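Local atomic coordinates of taurocyamine kinase (Schistosoma mansoni, PDB entry 4WOD), a protein that reversibly transfers phosphate between ATP and taurocyamine, a guanidino compound, as a phosphagen kinase made of two fused repeats. Residues L60-C65 against R74-A79. The protein carries 4 engineered substitutions. Sequence-based numbering, arbitrary orientation.
Sequences LLPRSC and RDFFDA. With ARG (arginine), chain B.
Pro-62 and Phe-77 mark where loop 60-65, extended from Leu-61 to Ser-64, comes nearest the first turns of helix 74-84, with CA atoms 8.6 Å apart. No hydrogen bond joins the segments. The CB of Pro-62 points toward the helix, and Pro-62 CG lies 3.7 Å from Phe-76 CE2 and 3.9 Å from Phe-77 CE1. The side chains of Pro-62 and Phe-76 run past one another in opposite senses. Arg-63 O meets the edge of the Phe-77 ring, 3.3 Å from Phe-77 CZ and near the ring plane. Phe-76 CD2 sits over one face of that ring, toward its rim. This buried apolar contact backs a loop that probably corresponds to the guanidino-specificity loop of phosphagen kinases, in the N-terminal domain of the first repeat. On its other side the loop grips the carboxylate of bound arginine. Leu-60 N donates to ARG O at 2.8 Å, and Leu-61 N to ARG OXT. Arg-63 NH1 also donates to ARG OXT, at 2.9 Å, and NH2 adds a weak bond. Arg-63 NH1 has a second acceptor in Pro-62 O, at 3.1 Å, approached from above the carbonyl plane. The Arg-63 side chain lies close to Cys-268, the predicted active-site residue.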
# COMPACT_ATOMS: atom_id res chain seq x y z
N LEU A 60 14.29 10.65 -4.23
CA LEU A 60 13.07 11.41 -3.97
C LEU A 60 13.31 12.90 -3.66
O LEU A 60 12.50 13.77 -4.00
CB LEU A 60 12.34 10.77 -2.80
CG LEU A 60 10.92 11.28 -2.55
CD1 LEU A 60 10.08 10.98 -3.77
CD2 LEU A 60 10.34 10.59 -1.31
N LEU A 61 14.43 13.18 -3.00
CA LEU A 61 14.71 14.49 -2.42
C LEU A 61 15.96 15.16 -2.99
O LEU A 61 16.86 14.48 -3.48
CB LEU A 61 14.87 14.36 -0.90
CG LEU A 61 13.60 13.95 -0.16
CD1 LEU A 61 13.87 13.78 1.32
CD2 LEU A 61 12.49 14.95 -0.39
N PRO A 62 16.03 16.50 -2.94
CA PRO A 62 17.31 17.15 -3.23
C PRO A 62 18.27 16.93 -2.06
O PRO A 62 17.90 16.25 -1.09
CB PRO A 62 16.96 18.63 -3.36
CG PRO A 62 15.69 18.78 -2.47
CD PRO A 62 14.95 17.47 -2.68
N ARG A 63 19.45 17.52 -2.12
CA ARG A 63 20.25 17.62 -0.91
C ARG A 63 20.52 19.10 -0.68
O ARG A 63 19.85 19.94 -1.27
CB ARG A 63 21.53 16.78 -1.02
CG ARG A 63 21.26 15.27 -1.28
CD ARG A 63 20.60 14.56 -0.05
NE ARG A 63 20.45 13.10 -0.20
CZ ARG A 63 19.44 12.50 -0.81
NH1 ARG A 63 18.46 13.20 -1.36
NH2 ARG A 63 19.40 11.17 -0.87
N SER A 64 21.47 19.43 0.17
CA SER A 64 21.75 20.84 0.41
C SER A 64 23.23 21.11 0.28
O SER A 64 24.06 20.39 0.83
CB SER A 64 21.23 21.27 1.79
OG SER A 64 21.59 20.34 2.79
N CYS A 65 23.55 22.16 -0.48
CA CYS A 65 24.92 22.59 -0.69
C CYS A 65 25.61 22.99 0.62
O CYS A 65 26.82 22.83 0.77
CB CYS A 65 24.94 23.75 -1.69
SG CYS A 65 23.92 25.21 -1.27
N ARG A 74 14.50 29.13 -0.04
CA ARG A 74 13.34 28.74 0.77
C ARG A 74 12.05 28.38 0.02
O ARG A 74 11.34 27.47 0.44
CB ARG A 74 13.01 29.84 1.76
CG ARG A 74 11.93 29.42 2.71
CD ARG A 74 12.17 29.89 4.10
NE ARG A 74 10.93 29.87 4.85
CZ ARG A 74 10.71 30.64 5.90
NH1 ARG A 74 11.66 31.48 6.31
NH2 ARG A 74 9.55 30.58 6.53
N ASP A 75 11.73 29.08 -1.06
CA ASP A 75 10.49 28.81 -1.79
C ASP A 75 10.47 27.38 -2.30
O ASP A 75 9.42 26.74 -2.39
CB ASP A 75 10.29 29.77 -2.97
CG ASP A 75 10.16 31.22 -2.56
OD1 ASP A 75 9.97 31.52 -1.36
OD2 ASP A 75 10.24 32.07 -3.47
N PHE A 76 11.66 26.89 -2.66
CA PHE A 76 11.83 25.53 -3.16
C PHE A 76 11.84 24.52 -2.01
O PHE A 76 11.06 23.57 -2.00
CB PHE A 76 13.13 25.43 -3.98
CG PHE A 76 13.55 24.02 -4.33
CD1 PHE A 76 12.89 23.30 -5.31
CD2 PHE A 76 14.64 23.43 -3.69
CE1 PHE A 76 13.28 21.99 -5.64
CE2 PHE A 76 15.05 22.11 -4.01
CZ PHE A 76 14.37 21.40 -4.98
N PHE A 77 12.73 24.72 -1.04
CA PHE A 77 12.88 23.72 0.03
C PHE A 77 11.66 23.61 0.94
O PHE A 77 11.35 22.52 1.42
CB PHE A 77 14.13 24.01 0.88
CG PHE A 77 15.41 23.49 0.27
CD1 PHE A 77 15.74 22.14 0.37
CD2 PHE A 77 16.27 24.34 -0.41
CE1 PHE A 77 16.92 21.65 -0.19
CE2 PHE A 77 17.45 23.85 -0.97
CZ PHE A 77 17.77 22.49 -0.86
N ASP A 78 10.98 24.73 1.22
CA ASP A 78 9.80 24.68 2.10
C ASP A 78 8.71 23.85 1.43
O ASP A 78 8.00 23.08 2.08
CB ASP A 78 9.28 26.07 2.44
CG ASP A 78 9.92 26.63 3.70
OD1 ASP A 78 10.84 25.97 4.23
OD2 ASP A 78 9.50 27.72 4.16
N ALA A 79 8.61 23.98 0.11
CA ALA A 79 7.65 23.20 -0.64
C ALA A 79 8.00 21.71 -0.56
O ALA A 79 7.12 20.88 -0.29
CB ALA A 79 7.60 23.67 -2.09
N ARG B . 14.16 10.14 0.78
CA ARG B . 15.49 10.36 0.27
C ARG B . 15.68 10.34 -1.23
O ARG B . 15.22 9.39 -1.91
CB ARG B . 16.46 9.47 0.95
CG ARG B . 16.89 10.01 2.27
CD ARG B . 18.32 10.37 2.13
NE ARG B . 18.83 10.89 3.37
CZ ARG B . 19.94 10.48 3.91
NH1 ARG B . 20.35 10.99 5.03
NH2 ARG B . 20.63 9.54 3.32
OXT ARG B . 16.30 11.35 -1.59